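Local coordinates for protein putative alpha-N-acetylgalactosaminidase (Bacillus halodurans C-125, PDB 3CC1) that probably hydrolyses terminal alpha-linked N-acetylgalactosamine from glycoconjugates, as a glycoside hydrolase with a TIM-barrel domain followed by a beta-sandwich domain, at residues 117-122 and 150-155; 72-77 and 125-130; 55-60 and 78-83. All blocks are in the same frame, centred on the assembly; numbering follows the deposited sequence.

Contact 1 (117-122 and 150-155)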
ATOM      1  N   GLY A 117     -22.524 -21.460 -16.413  1.00 22.17           N
ATOM      2  CA  GLY A 117     -23.557 -22.306 -15.802  1.00 22.57           C
ATOM      3  C   GLY A 117     -24.738 -22.651 -16.687  1.00 21.78           C
ATOM      4  O   GLY A 117     -24.654 -22.724 -17.925  1.00 23.05           O
ATOM      5  N   ILE A 118     -25.857 -22.858 -16.020  1.00 21.56           N
ATOM      6  CA  ILE A 118     -27.071 -23.298 -16.650  1.00 20.81           C
ATOM      7  C   ILE A 118     -28.209 -22.429 -16.089  1.00 21.52           C
ATOM      8  O   ILE A 118     -28.198 -22.083 -14.932  1.00 21.29           O
ATOM      9  CB  ILE A 118     -27.335 -24.803 -16.317  1.00 21.80           C
ATOM     10  CG1 ILE A 118     -28.553 -25.331 -17.074  1.00 22.21           C
ATOM     11  CG2 ILE A 118     -27.493 -25.025 -14.791  1.00 18.82           C
ATOM     12  CD1 ILE A 118     -28.704 -26.865 -17.029  1.00 20.28           C
ATOM     13  N   PRO A 119     -29.183 -22.053 -16.916  1.00 22.78           N
ATOM     14  CA  PRO A 119     -30.108 -21.072 -16.386  1.00 21.49           C
ATOM     15  C   PRO A 119     -30.917 -21.598 -15.222  1.00 21.83           C
ATOM     16  O   PRO A 119     -31.294 -22.742 -15.193  1.00 19.73           O
ATOM     17  CB  PRO A 119     -31.030 -20.799 -17.588  1.00 22.20           C
ATOM     18  CG  PRO A 119     -30.166 -21.071 -18.779  1.00 22.79           C
ATOM     19  CD  PRO A 119     -29.370 -22.269 -18.376  1.00 22.93           C
ATOM     20  N   ARG A 120     -31.205 -20.734 -14.270  1.00 22.05           N
ATOM     21  CA  ARG A 120     -32.033 -21.152 -13.170  1.00 22.36           C
ATOM     22  C   ARG A 120     -33.406 -21.601 -13.685  1.00 22.76           C
ATOM     23  O   ARG A 120     -34.072 -22.434 -13.103  1.00 23.48           O
ATOM     24  CB  ARG A 120     -32.197 -19.975 -12.200  1.00 21.76           C
ATOM     25  CG  ARG A 120     -30.898 -19.552 -11.537  1.00 22.26           C
ATOM     26  CD  ARG A 120     -31.239 -18.693 -10.330  1.00 22.77           C
ATOM     27  NE  ARG A 120     -30.043 -18.093  -9.790  1.00 23.98           N
ATOM     28  CZ  ARG A 120     -30.035 -17.330  -8.704  1.00 26.07           C
ATOM     29  NH1 ARG A 120     -31.148 -17.144  -8.026  1.00 28.54           N
ATOM     30  NH2 ARG A 120     -28.928 -16.755  -8.306  1.00 27.28           N
ATOM     31  N   GLN A 121     -33.822 -20.965 -14.766  1.00 22.52           N
ATOM     32  CA  GLN A 121     -35.082 -21.238 -15.439  1.00 22.94           C
ATOM     33  C   GLN A 121     -35.136 -22.686 -15.979  1.00 22.83           C
ATOM     34  O   GLN A 121     -36.191 -23.330 -15.937  1.00 22.43           O
ATOM     35  CB  GLN A 121     -35.263 -20.240 -16.560  1.00 23.10           C
ATOM     36  CG  GLN A 121     -36.612 -20.337 -17.249  1.00 25.09           C
ATOM     37  CD  GLN A 121     -36.799 -19.181 -18.252  1.00 25.28           C
ATOM     38  OE1 GLN A 121     -36.735 -18.023 -17.884  1.00 24.82           O
ATOM     39  NE2 GLN A 121     -37.033 -19.514 -19.506  1.00 23.61           N
ATOM     40  N   ALA A 122     -33.987 -23.186 -16.449  1.00 21.77           N
ATOM     41  CA  ALA A 122     -33.850 -24.581 -16.853  1.00 21.58           C
ATOM     42  C   ALA A 122     -33.985 -25.495 -15.645  1.00 20.66           C
ATOM     43  O   ALA A 122     -34.581 -26.556 -15.714  1.00 20.97           O
ATOM     44  CB  ALA A 122     -32.512 -24.810 -17.582  1.00 20.04           C
ATOM     45  N   THR A 150     -28.574 -12.900 -11.381  1.00 23.17           N
ATOM     46  CA  THR A 150     -29.426 -14.036 -11.004  1.00 22.64           C
ATOM     47  C   THR A 150     -29.743 -15.061 -12.141  1.00 23.18           C
ATOM     48  O   THR A 150     -30.551 -15.958 -11.941  1.00 22.98           O
ATOM     49  CB  THR A 150     -30.807 -13.554 -10.445  1.00 22.89           C
ATOM     50  OG1 THR A 150     -31.418 -12.680 -11.406  1.00 24.71           O
ATOM     51  CG2 THR A 150     -30.655 -12.789  -9.148  1.00 21.80           C
ATOM     52  N   ASP A 151     -29.107 -14.944 -13.301  1.00 22.30           N
ATOM     53  CA  ASP A 151     -29.566 -15.706 -14.474  1.00 23.01           C
ATOM     54  C   ASP A 151     -29.316 -17.222 -14.333  1.00 22.33           C
ATOM     55  O   ASP A 151     -30.103 -18.041 -14.791  1.00 23.53           O
ATOM     56  CB  ASP A 151     -28.858 -15.213 -15.770  1.00 22.67           C
ATOM     57  CG  ASP A 151     -29.315 -13.834 -16.238  1.00 24.75           C
ATOM     58  OD1 ASP A 151     -30.420 -13.369 -15.823  1.00 26.83           O
ATOM     59  OD2 ASP A 151     -28.553 -13.242 -17.068  1.00 26.98           O
HETATM   60  N   MSE A 152     -28.200 -17.589 -13.740  1.00 21.82           N
HETATM   61  CA  MSE A 152     -27.702 -18.972 -13.800  1.00 21.59           C
HETATM   62  C   MSE A 152     -27.472 -19.617 -12.422  1.00 21.35           C
HETATM   63  O   MSE A 152     -27.360 -18.947 -11.389  1.00 22.05           O
HETATM   64  CB  MSE A 152     -26.369 -19.048 -14.557  1.00 21.84           C
HETATM   65  CG  MSE A 152     -26.166 -18.104 -15.758  1.00 20.56           C
HETATM   66 SE   MSE A 152     -27.383 -18.482 -17.204  0.75 17.54          SE
HETATM   67  CE  MSE A 152     -26.334 -19.783 -18.224  1.00 21.29           C
ATOM     68  N   TYR A 153     -27.380 -20.936 -12.446  1.00 21.81           N
ATOM     69  CA  TYR A 153     -26.709 -21.718 -11.410  1.00 22.63           C
ATOM     70  C   TYR A 153     -25.468 -22.320 -12.072  1.00 23.44           C
ATOM     71  O   TYR A 153     -25.418 -22.494 -13.291  1.00 23.05           O
ATOM     72  CB  TYR A 153     -27.575 -22.873 -10.903  1.00 22.70           C
ATOM     73  CG  TYR A 153     -28.765 -22.451 -10.063  1.00 25.13           C
ATOM     74  CD1 TYR A 153     -28.590 -21.738  -8.892  1.00 24.07           C
ATOM     75  CD2 TYR A 153     -30.059 -22.806 -10.429  1.00 25.26           C
ATOM     76  CE1 TYR A 153     -29.684 -21.391  -8.109  1.00 27.85           C
ATOM     77  CE2 TYR A 153     -31.151 -22.460  -9.662  1.00 26.26           C
ATOM     78  CZ  TYR A 153     -30.960 -21.760  -8.507  1.00 28.16           C
ATOM     79  OH  TYR A 153     -32.049 -21.387  -7.755  1.00 29.14           O
ATOM     80  N   GLY A 154     -24.462 -22.597 -11.255  1.00 23.43           N
ATOM     81  CA  GLY A 154     -23.364 -23.422 -11.666  1.00 23.47           C
ATOM     82  C   GLY A 154     -23.777 -24.803 -12.124  1.00 23.88           C
ATOM     83  O   GLY A 154     -24.765 -25.371 -11.674  1.00 24.27           O
ATOM     84  N   VAL A 155     -22.982 -25.329 -13.041  1.00 24.50           N
ATOM     85  CA  VAL A 155     -23.056 -26.713 -13.441  1.00 24.61           C
ATOM     86  C   VAL A 155     -22.039 -27.483 -12.596  1.00 25.21           C
ATOM     87  O   VAL A 155     -20.875 -27.083 -12.452  1.00 25.60           O
ATOM     88  CB  VAL A 155     -22.781 -26.875 -14.942  1.00 24.60           C
ATOM     89  CG1 VAL A 155     -22.643 -28.347 -15.321  1.00 23.50           C
ATOM     90  CG2 VAL A 155     -23.891 -26.212 -15.765  1.00 23.47           C
TER
HETATM   91  O   HOH W   1     -26.594 -16.547 -10.118  1.00 18.35           O
HETATM   92  O   HOH W   2     -32.807 -18.253 -15.447  1.00 20.62           O
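Strands 118-119 and 152-155 pair antiparallel here, at one edge of a small three-stranded sheet set in the excursion between barrel strand 109-115 and helix 162-175. G117 comes in tightly: its CA lies 3.1 Å from Y153 O in a CA-H...O contact, and a CB built on this backbone would clash with that same oxygen. I118 then makes the hydrogen-bonded pair with Y153. Its N donates to Y153 O at 2.8 Å and 165°, and Y153 N returns a bond to I118 O at 2.9 Å; each donor lies nearly along the C=O axis of its acceptor. CB and CG2 of I118 also pack against V155 CG2, the two side chains crossing at about a right angle. P119 pairs with M152 without hydrogen bonds. The selenomethionine chain, bent at chi2 and chi3, lies beside the proline ring with CE 3.9 Å from P119 CD. P119 is also the N-cap of helix 120-125, which R120 begins, its N reaching D151 O at 3.0 Å on a lone pair. From there the R120 chain runs extended across Y153, with CG 3.6 Å from the ring centroid in a CH-pi contact 16° off the normal. The guanidinium ends nearly parallel to that ring (8°), and NE bonds to M152 O at 3.2 Å, within the guanidinium plane but above the carbonyl plane. An alanine at R120 would lose the CH-pi contact and the NE bond, and would probably leave the Y153 ring less firmly held, although the backbone bond from N would remain. At Q121, N donates to water 2 at 3.0 Å, and this water in turn donates a hydrogen bond to D151 O, which also accepts from R120 N.

Contact 2 (72-77 and 125-130); sequences LCMDEY and ENSPVL
The Y77 ring organises the contact between 72-77 and 125-130. L130 CD1 stands over the centre of one face, 3.8 Å from the ring centroid and 8° off the normal, a CH-pi contact made as the two side chains cross obliquely. E76 CG covers the opposite face towards its rim, while P128 O lies in the ring plane at the edge. P128 also touches through CG, 4.0 Å from Y77 CD1, and its O meets Y77 CA at 3.1 Å in a CA-H...O contact. Earlier in both segments, M74 and E125 approach tip to tip. The selenomethionine chain is extended as far as SE and turns at chi3 (72°), which puts CE 3.5 Å from E125 OE1 and also beside S127 OG. Water carries the polar part: water 4 bonds to E125 OE1 at 2.8 Å and to S127 OG at 2.6 Å, and water 5 links Y77 O to L130 N. D75 OD1 accepts from Y77 N at 2.8 Å, while D75 OD2 makes a salt bridge with R79. The arrangement is thus a largely water-bridged surface junction between an Asx turn at D75 and the Schellman motif that ends helix 120-125 at N126.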
ATOM      1  N   LEU A  72     -36.763 -15.647 -19.531  1.00 23.64           N
ATOM      2  CA  LEU A  72     -35.600 -15.706 -20.447  1.00 24.05           C
ATOM      3  C   LEU A  72     -35.962 -16.555 -21.670  1.00 23.71           C
ATOM      4  O   LEU A  72     -36.686 -17.574 -21.568  1.00 24.48           O
ATOM      5  CB  LEU A  72     -34.336 -16.263 -19.784  1.00 23.35           C
ATOM      6  CG  LEU A  72     -33.812 -15.592 -18.523  1.00 25.06           C
ATOM      7  CD1 LEU A  72     -32.426 -16.225 -18.136  1.00 25.55           C
ATOM      8  CD2 LEU A  72     -33.731 -14.113 -18.654  1.00 24.35           C
ATOM      9  N   CYS A  73     -35.470 -16.128 -22.827  1.00 23.42           N
ATOM     10  CA  CYS A  73     -35.686 -16.870 -24.061  1.00 24.32           C
ATOM     11  C   CYS A  73     -34.793 -18.081 -24.013  1.00 23.27           C
ATOM     12  O   CYS A  73     -33.604 -17.959 -23.830  1.00 22.61           O
ATOM     13  CB  CYS A  73     -35.324 -16.036 -25.277  1.00 24.30           C
ATOM     14  SG  CYS A  73     -36.361 -14.601 -25.430  1.00 30.44           S
HETATM   15  N   MSE A  74     -35.388 -19.251 -24.137  1.00 22.92           N
HETATM   16  CA  MSE A  74     -34.658 -20.471 -23.869  1.00 24.15           C
HETATM   17  C   MSE A  74     -35.300 -21.619 -24.644  1.00 24.17           C
HETATM   18  O   MSE A  74     -36.514 -21.681 -24.718  1.00 22.92           O
HETATM   19  CB  MSE A  74     -34.727 -20.784 -22.361  1.00 24.42           C
HETATM   20  CG  MSE A  74     -33.649 -21.768 -21.849  1.00 25.58           C
HETATM   21 SE   MSE A  74     -33.932 -22.120 -19.944  0.75 19.63          SE
HETATM   22  CE  MSE A  74     -35.509 -23.205 -19.944  1.00 19.81           C
ATOM     23  N   ASP A  75     -34.488 -22.542 -25.156  1.00 23.97           N
ATOM     24  CA  ASP A  75     -35.015 -23.713 -25.827  1.00 24.02           C
ATOM     25  C   ASP A  75     -35.370 -24.802 -24.841  1.00 24.66           C
ATOM     26  O   ASP A  75     -35.242 -24.650 -23.628  1.00 23.46           O
ATOM     27  CB  ASP A  75     -34.124 -24.185 -26.983  1.00 24.54           C
ATOM     28  CG  ASP A  75     -32.865 -24.915 -26.560  1.00 25.76           C
ATOM     29  OD1 ASP A  75     -32.759 -25.339 -25.391  1.00 24.84           O
ATOM     30  OD2 ASP A  75     -31.978 -25.116 -27.453  1.00 26.92           O
ATOM     31  N   GLU A  76     -35.928 -25.879 -25.378  1.00 25.01           N
ATOM     32  CA  GLU A  76     -36.440 -26.957 -24.552  1.00 25.82           C
ATOM     33  C   GLU A  76     -35.363 -27.747 -23.835  1.00 24.76           C
ATOM     34  O   GLU A  76     -35.673 -28.542 -22.975  1.00 24.94           O
ATOM     35  CB  GLU A  76     -37.340 -27.913 -25.363  1.00 26.63           C
ATOM     36  CG  GLU A  76     -36.841 -28.334 -26.706  1.00 30.85           C
ATOM     37  CD  GLU A  76     -38.019 -28.593 -27.702  1.00 34.75           C
ATOM     38  OE1 GLU A  76     -38.629 -29.699 -27.637  1.00 34.78           O
ATOM     39  OE2 GLU A  76     -38.293 -27.694 -28.539  1.00 32.10           O
ATOM     40  N   TYR A  77     -34.108 -27.517 -24.195  1.00 23.98           N
ATOM     41  CA  TYR A  77     -32.962 -28.250 -23.612  1.00 23.81           C
ATOM     42  C   TYR A  77     -32.152 -27.341 -22.696  1.00 23.44           C
ATOM     43  O   TYR A  77     -31.008 -27.612 -22.388  1.00 23.19           O
ATOM     44  CB  TYR A  77     -32.075 -28.809 -24.721  1.00 25.00           C
ATOM     45  CG  TYR A  77     -32.880 -29.619 -25.700  1.00 25.63           C
ATOM     46  CD1 TYR A  77     -33.460 -30.813 -25.319  1.00 25.10           C
ATOM     47  CD2 TYR A  77     -33.081 -29.163 -27.000  1.00 28.85           C
ATOM     48  CE1 TYR A  77     -34.229 -31.545 -26.199  1.00 27.72           C
ATOM     49  CE2 TYR A  77     -33.840 -29.901 -27.900  1.00 30.22           C
ATOM     50  CZ  TYR A  77     -34.413 -31.083 -27.478  1.00 28.72           C
ATOM     51  OH  TYR A  77     -35.127 -31.805 -28.404  1.00 32.99           O
ATOM     52  N   GLU A 125     -37.622 -25.639 -14.668  1.00 25.33           N
ATOM     53  CA  GLU A 125     -38.444 -26.355 -15.637  1.00 25.38           C
ATOM     54  C   GLU A 125     -37.983 -27.799 -15.722  1.00 25.22           C
ATOM     55  O   GLU A 125     -38.623 -28.626 -16.333  1.00 27.09           O
ATOM     56  CB  GLU A 125     -38.345 -25.715 -17.024  1.00 24.89           C
ATOM     57  CG  GLU A 125     -39.050 -24.340 -17.159  1.00 28.16           C
ATOM     58  CD  GLU A 125     -38.983 -23.737 -18.588  1.00 32.13           C
ATOM     59  OE1 GLU A 125     -38.729 -24.503 -19.540  1.00 34.85           O
ATOM     60  OE2 GLU A 125     -39.153 -22.495 -18.776  1.00 35.08           O
ATOM     61  N   ASN A 126     -36.857 -28.086 -15.100  1.00 25.05           N
ATOM     62  CA  ASN A 126     -36.204 -29.376 -15.192  1.00 24.78           C
ATOM     63  C   ASN A 126     -35.955 -29.801 -16.633  1.00 24.41           C
ATOM     64  O   ASN A 126     -36.209 -30.935 -17.026  1.00 23.74           O
ATOM     65  CB  ASN A 126     -36.990 -30.454 -14.451  1.00 25.43           C
ATOM     66  CG  ASN A 126     -36.125 -31.666 -14.123  1.00 26.31           C
ATOM     67  OD1 ASN A 126     -34.921 -31.554 -13.929  1.00 28.10           O
ATOM     68  ND2 ASN A 126     -36.743 -32.824 -14.070  1.00 29.00           N
ATOM     69  N   SER A 127     -35.403 -28.876 -17.404  1.00 24.15           N
ATOM     70  CA  SER A 127     -35.156 -29.092 -18.825  1.00 24.00           C
ATOM     71  C   SER A 127     -34.239 -30.293 -19.057  1.00 24.15           C
ATOM     72  O   SER A 127     -33.220 -30.439 -18.387  1.00 23.04           O
ATOM     73  CB  SER A 127     -34.520 -27.848 -19.433  1.00 24.52           C
ATOM     74  OG  SER A 127     -35.324 -26.722 -19.171  1.00 24.56           O
ATOM     75  N   PRO A 128     -34.599 -31.160 -20.027  1.00 24.34           N
ATOM     76  CA  PRO A 128     -33.677 -32.230 -20.451  1.00 24.25           C
ATOM     77  C   PRO A 128     -32.372 -31.701 -21.046  1.00 24.01           C
ATOM     78  O   PRO A 128     -32.337 -30.688 -21.744  1.00 23.80           O
ATOM     79  CB  PRO A 128     -34.488 -33.000 -21.510  1.00 24.55           C
ATOM     80  CG  PRO A 128     -35.450 -31.985 -22.048  1.00 25.31           C
ATOM     81  CD  PRO A 128     -35.832 -31.139 -20.834  1.00 23.79           C
ATOM     82  N   VAL A 129     -31.301 -32.399 -20.725  1.00 23.90           N
ATOM     83  CA  VAL A 129     -30.007 -32.116 -21.290  1.00 23.52           C
ATOM     84  C   VAL A 129     -29.841 -32.897 -22.591  1.00 24.68           C
ATOM     85  O   VAL A 129     -29.906 -34.122 -22.641  1.00 24.60           O
ATOM     86  CB  VAL A 129     -28.855 -32.401 -20.280  1.00 23.39           C
ATOM     87  CG1 VAL A 129     -27.488 -32.199 -20.960  1.00 21.42           C
ATOM     88  CG2 VAL A 129     -29.004 -31.525 -19.013  1.00 21.15           C
ATOM     89  N   LEU A 130     -29.631 -32.153 -23.659  1.00 26.21           N
ATOM     90  CA  LEU A 130     -29.534 -32.727 -24.997  1.00 27.72           C
ATOM     91  C   LEU A 130     -28.339 -33.666 -25.102  1.00 29.41           C
ATOM     92  O   LEU A 130     -27.235 -33.326 -24.718  1.00 30.95           O
ATOM     93  CB  LEU A 130     -29.424 -31.603 -26.027  1.00 27.36           C
ATOM     94  CG  LEU A 130     -29.521 -31.928 -27.500  1.00 28.05           C
ATOM     95  CD1 LEU A 130     -30.882 -32.612 -27.847  1.00 25.55           C
ATOM     96  CD2 LEU A 130     -29.313 -30.629 -28.271  1.00 28.58           C
TER
HETATM   97  O   HOH W   3     -38.124 -23.811 -22.583  1.00 43.80           O
HETATM   98  O   HOH W   4     -37.485 -26.747 -20.669  1.00 47.17           O
HETATM   99  O   HOH W   5     -28.927 -29.185 -23.250  1.00 19.80           O
HETATM  100  O   HOH W   6     -31.092 -28.564 -19.625  1.00 26.88           O

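Contact 3 (55-60 and 78-83); sequences QWYEPT and GRLLPA
A type I beta turn from Q55 to E58, in the long loop that leaves barrel strand 49-52, packs here against a later part of the same loop, residues 78-83. Inside the turn E58 N donates to Q55 O. Between the arms the backbone link is A83 N to W56 O, 2.9 Å long and nearly straight at 172°, with the donor in the carbonyl plane. L80 supplies the main side-chain contact: its CD1 sits over the centre of the Y57 ring, 3.6 Å from the centroid and only 4° off the normal, a CH-pi contact. Q55 CA lies over the opposite face, towards the rim, so the ring is held between the two. Y57 takes the crowded first torsion (chi1 43°), with CG between the backbone N and the carbonyl carbon, which brings its CD2 over the centre of the W56 ring. W56 turns its edge to the other arm, where CZ3 comes 3.5 Å from L81 C and CH2 meets L80 O. Y57 CA makes a CA-H...O contact with L81 O at 3.1 Å, and P59 CB rests 4.0 Å from A83 CB. Polar ends are held outside the pair, W56 NE1 by H113 O and Y57 OH by D151. This is a long beta-alpha loop of a TIM barrel folded back on itself, on the C-terminal side of a strand, where barrel enzymes of this kind carry their active sites.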
ATOM      1  N   GLN A  55     -26.725 -11.041 -21.715  1.00 23.01           N
ATOM      2  CA  GLN A  55     -28.163 -10.817 -21.521  1.00 23.58           C
ATOM      3  C   GLN A  55     -28.879 -10.556 -22.840  1.00 22.73           C
ATOM      4  O   GLN A  55     -29.935  -9.940 -22.889  1.00 21.98           O
ATOM      5  CB  GLN A  55     -28.418  -9.740 -20.440  1.00 23.53           C
ATOM      6  CG  GLN A  55     -28.012 -10.275 -19.057  1.00 27.59           C
ATOM      7  CD  GLN A  55     -28.131  -9.269 -17.920  1.00 32.75           C
ATOM      8  OE1 GLN A  55     -28.764  -9.566 -16.915  1.00 40.27           O
ATOM      9  NE2 GLN A  55     -27.455  -8.132 -18.035  1.00 32.76           N
ATOM     10  N   TRP A  56     -28.272 -11.064 -23.902  1.00 21.48           N
ATOM     11  CA  TRP A  56     -28.876 -11.082 -25.210  1.00 21.26           C
ATOM     12  C   TRP A  56     -30.127 -11.968 -25.277  1.00 21.26           C
ATOM     13  O   TRP A  56     -30.849 -11.900 -26.266  1.00 21.02           O
ATOM     14  CB  TRP A  56     -27.840 -11.513 -26.283  1.00 20.72           C
ATOM     15  CG  TRP A  56     -27.013 -12.724 -25.920  1.00 19.25           C
ATOM     16  CD1 TRP A  56     -25.770 -12.707 -25.394  1.00 18.66           C
ATOM     17  CD2 TRP A  56     -27.368 -14.112 -26.063  1.00 18.56           C
ATOM     18  NE1 TRP A  56     -25.330 -13.988 -25.156  1.00 21.12           N
ATOM     19  CE2 TRP A  56     -26.284 -14.871 -25.578  1.00 19.95           C
ATOM     20  CE3 TRP A  56     -28.492 -14.786 -26.544  1.00 17.86           C
ATOM     21  CZ2 TRP A  56     -26.294 -16.245 -25.565  1.00 19.75           C
ATOM     22  CZ3 TRP A  56     -28.497 -16.144 -26.538  1.00 17.33           C
ATOM     23  CH2 TRP A  56     -27.408 -16.873 -26.047  1.00 17.53           C
ATOM     24  N   TYR A  57     -30.411 -12.687 -24.166  1.00 21.31           N
ATOM     25  CA  TYR A  57     -31.484 -13.686 -24.040  1.00 20.33           C
ATOM     26  C   TYR A  57     -32.600 -13.206 -23.104  1.00 21.33           C
ATOM     27  O   TYR A  57     -33.519 -13.948 -22.794  1.00 21.13           O
ATOM     28  CB  TYR A  57     -30.893 -15.029 -23.526  1.00 20.77           C
ATOM     29  CG  TYR A  57     -29.909 -14.796 -22.405  1.00 21.73           C
ATOM     30  CD1 TYR A  57     -30.369 -14.480 -21.115  1.00 22.21           C
ATOM     31  CD2 TYR A  57     -28.536 -14.804 -22.637  1.00 20.46           C
ATOM     32  CE1 TYR A  57     -29.472 -14.208 -20.092  1.00 22.69           C
ATOM     33  CE2 TYR A  57     -27.645 -14.545 -21.622  1.00 20.86           C
ATOM     34  CZ  TYR A  57     -28.125 -14.229 -20.355  1.00 21.58           C
ATOM     35  OH  TYR A  57     -27.253 -13.981 -19.314  1.00 25.55           O
ATOM     36  N   GLU A  58     -32.506 -11.945 -22.669  1.00 22.34           N
ATOM     37  CA  GLU A  58     -33.351 -11.411 -21.606  1.00 24.97           C
ATOM     38  C   GLU A  58     -34.215 -10.245 -22.081  1.00 25.07           C
ATOM     39  O   GLU A  58     -33.783  -9.105 -21.996  1.00 26.23           O
ATOM     40  CB  GLU A  58     -32.483 -10.935 -20.426  1.00 24.71           C
ATOM     41  CG  GLU A  58     -33.264 -10.601 -19.146  1.00 31.11           C
ATOM     42  CD  GLU A  58     -32.434 -10.864 -17.852  1.00 38.00           C
ATOM     43  OE1 GLU A  58     -31.439 -11.633 -17.928  1.00 42.17           O
ATOM     44  OE2 GLU A  58     -32.787 -10.329 -16.766  1.00 41.87           O
ATOM     45  N   PRO A  59     -35.405 -10.529 -22.641  1.00 25.31           N
ATOM     46  CA  PRO A  59     -36.246  -9.417 -23.045  1.00 25.82           C
ATOM     47  C   PRO A  59     -36.858  -8.855 -21.780  1.00 26.54           C
ATOM     48  O   PRO A  59     -36.950  -9.544 -20.744  1.00 28.08           O
ATOM     49  CB  PRO A  59     -37.330 -10.077 -23.909  1.00 26.37           C
ATOM     50  CG  PRO A  59     -37.473 -11.442 -23.308  1.00 25.48           C
ATOM     51  CD  PRO A  59     -36.043 -11.830 -22.918  1.00 24.67           C
ATOM     52  N   THR A  60     -37.275  -7.619 -21.836  1.00 26.42           N
ATOM     53  CA  THR A  60     -37.892  -7.040 -20.648  1.00 26.56           C
ATOM     54  C   THR A  60     -39.421  -7.198 -20.696  1.00 27.40           C
ATOM     55  O   THR A  60     -39.971  -7.513 -21.750  1.00 28.00           O
ATOM     56  CB  THR A  60     -37.489  -5.580 -20.512  1.00 25.82           C
ATOM     57  OG1 THR A  60     -37.923  -4.882 -21.664  1.00 26.52           O
ATOM     58  CG2 THR A  60     -35.963  -5.432 -20.416  1.00 24.29           C
ATOM     59  N   GLY A  78     -32.754 -26.228 -22.304  1.00 22.35           N
ATOM     60  CA  GLY A  78     -32.156 -25.372 -21.296  1.00 22.22           C
ATOM     61  C   GLY A  78     -31.069 -24.465 -21.850  1.00 22.28           C
ATOM     62  O   GLY A  78     -30.247 -23.927 -21.101  1.00 22.70           O
ATOM     63  N   ARG A  79     -31.102 -24.267 -23.161  1.00 22.34           N
ATOM     64  CA  ARG A  79     -30.187 -23.360 -23.853  1.00 21.66           C
ATOM     65  C   ARG A  79     -30.783 -22.000 -24.178  1.00 22.23           C
ATOM     66  O   ARG A  79     -31.772 -21.874 -24.905  1.00 22.51           O
ATOM     67  CB  ARG A  79     -29.686 -24.020 -25.137  1.00 21.65           C
ATOM     68  CG  ARG A  79     -29.138 -25.428 -24.901  1.00 23.45           C
ATOM     69  CD  ARG A  79     -28.477 -26.013 -26.134  1.00 24.69           C
ATOM     70  NE  ARG A  79     -29.448 -26.222 -27.204  1.00 22.90           N
ATOM     71  CZ  ARG A  79     -29.194 -26.861 -28.339  1.00 24.11           C
ATOM     72  NH1 ARG A  79     -27.995 -27.367 -28.578  1.00 22.44           N
ATOM     73  NH2 ARG A  79     -30.156 -26.999 -29.235  1.00 25.21           N
ATOM     74  N   LEU A  80     -30.112 -20.962 -23.689  1.00 22.22           N
ATOM     75  CA  LEU A  80     -30.567 -19.608 -23.866  1.00 21.86           C
ATOM     76  C   LEU A  80     -30.501 -19.184 -25.359  1.00 21.10           C
ATOM     77  O   LEU A  80     -29.626 -19.604 -26.108  1.00 21.33           O
ATOM     78  CB  LEU A  80     -29.794 -18.649 -22.953  1.00 22.30           C
ATOM     79  CG  LEU A  80     -29.934 -18.814 -21.440  1.00 23.50           C
ATOM     80  CD1 LEU A  80     -28.834 -18.023 -20.711  1.00 23.17           C
ATOM     81  CD2 LEU A  80     -31.346 -18.378 -21.045  1.00 22.68           C
ATOM     82  N   LEU A  81     -31.496 -18.397 -25.745  1.00 21.00           N
ATOM     83  CA  LEU A  81     -31.750 -17.965 -27.131  1.00 21.89           C
ATOM     84  C   LEU A  81     -31.884 -16.449 -27.203  1.00 21.98           C
ATOM     85  O   LEU A  81     -32.188 -15.799 -26.205  1.00 20.75           O
ATOM     86  CB  LEU A  81     -33.050 -18.613 -27.662  1.00 21.48           C
ATOM     87  CG  LEU A  81     -33.239 -20.135 -27.596  1.00 21.93           C
ATOM     88  CD1 LEU A  81     -34.661 -20.515 -28.117  1.00 16.81           C
ATOM     89  CD2 LEU A  81     -32.150 -20.836 -28.363  1.00 20.90           C
ATOM     90  N   PRO A  82     -31.623 -15.867 -28.390  1.00 23.49           N
ATOM     91  CA  PRO A  82     -31.788 -14.419 -28.575  1.00 23.20           C
ATOM     92  C   PRO A  82     -33.200 -13.849 -28.311  1.00 23.98           C
ATOM     93  O   PRO A  82     -34.194 -14.390 -28.725  1.00 24.47           O
ATOM     94  CB  PRO A  82     -31.335 -14.192 -30.047  1.00 23.14           C
ATOM     95  CG  PRO A  82     -30.585 -15.415 -30.414  1.00 23.63           C
ATOM     96  CD  PRO A  82     -31.160 -16.538 -29.620  1.00 23.00           C
ATOM     97  N   ALA A  83     -33.249 -12.729 -27.606  1.00 24.64           N
ATOM     98  CA  ALA A  83     -34.488 -11.985 -27.395  1.00 23.85           C
ATOM     99  C   ALA A  83     -34.975 -11.508 -28.757  1.00 24.36           C
ATOM    100  O   ALA A  83     -34.334 -10.683 -29.399  1.00 25.11           O
ATOM    101  CB  ALA A  83     -34.265 -10.810 -26.415  1.00 22.46           C
TER

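How the contacts relate
The three contacts lie about 11 to 12 Å apart, centre to centre, and interlock. Contacts 1 and 2 share helix 120-125: Q121 NE2 reaches L72 O at 2.9 Å, and A122 O probably accepts from S127 N. Contacts 2 and 3 are joined through C73, whose N lies 2.9 Å from Y57 O while its O takes L81 N. Contacts 1 and 3 meet where D151 OD2 bonds Y57 OH at 2.7 Å. D151 OD1 and E58 OE1 are only 2.9 Å apart, so a shared proton is possible. E58 OE2 bonds a glycerol, probably from the crystallisation liquor, though such molecules often mark pockets. The neighbouring subunit is close too, packing on Q121, T150 and T60.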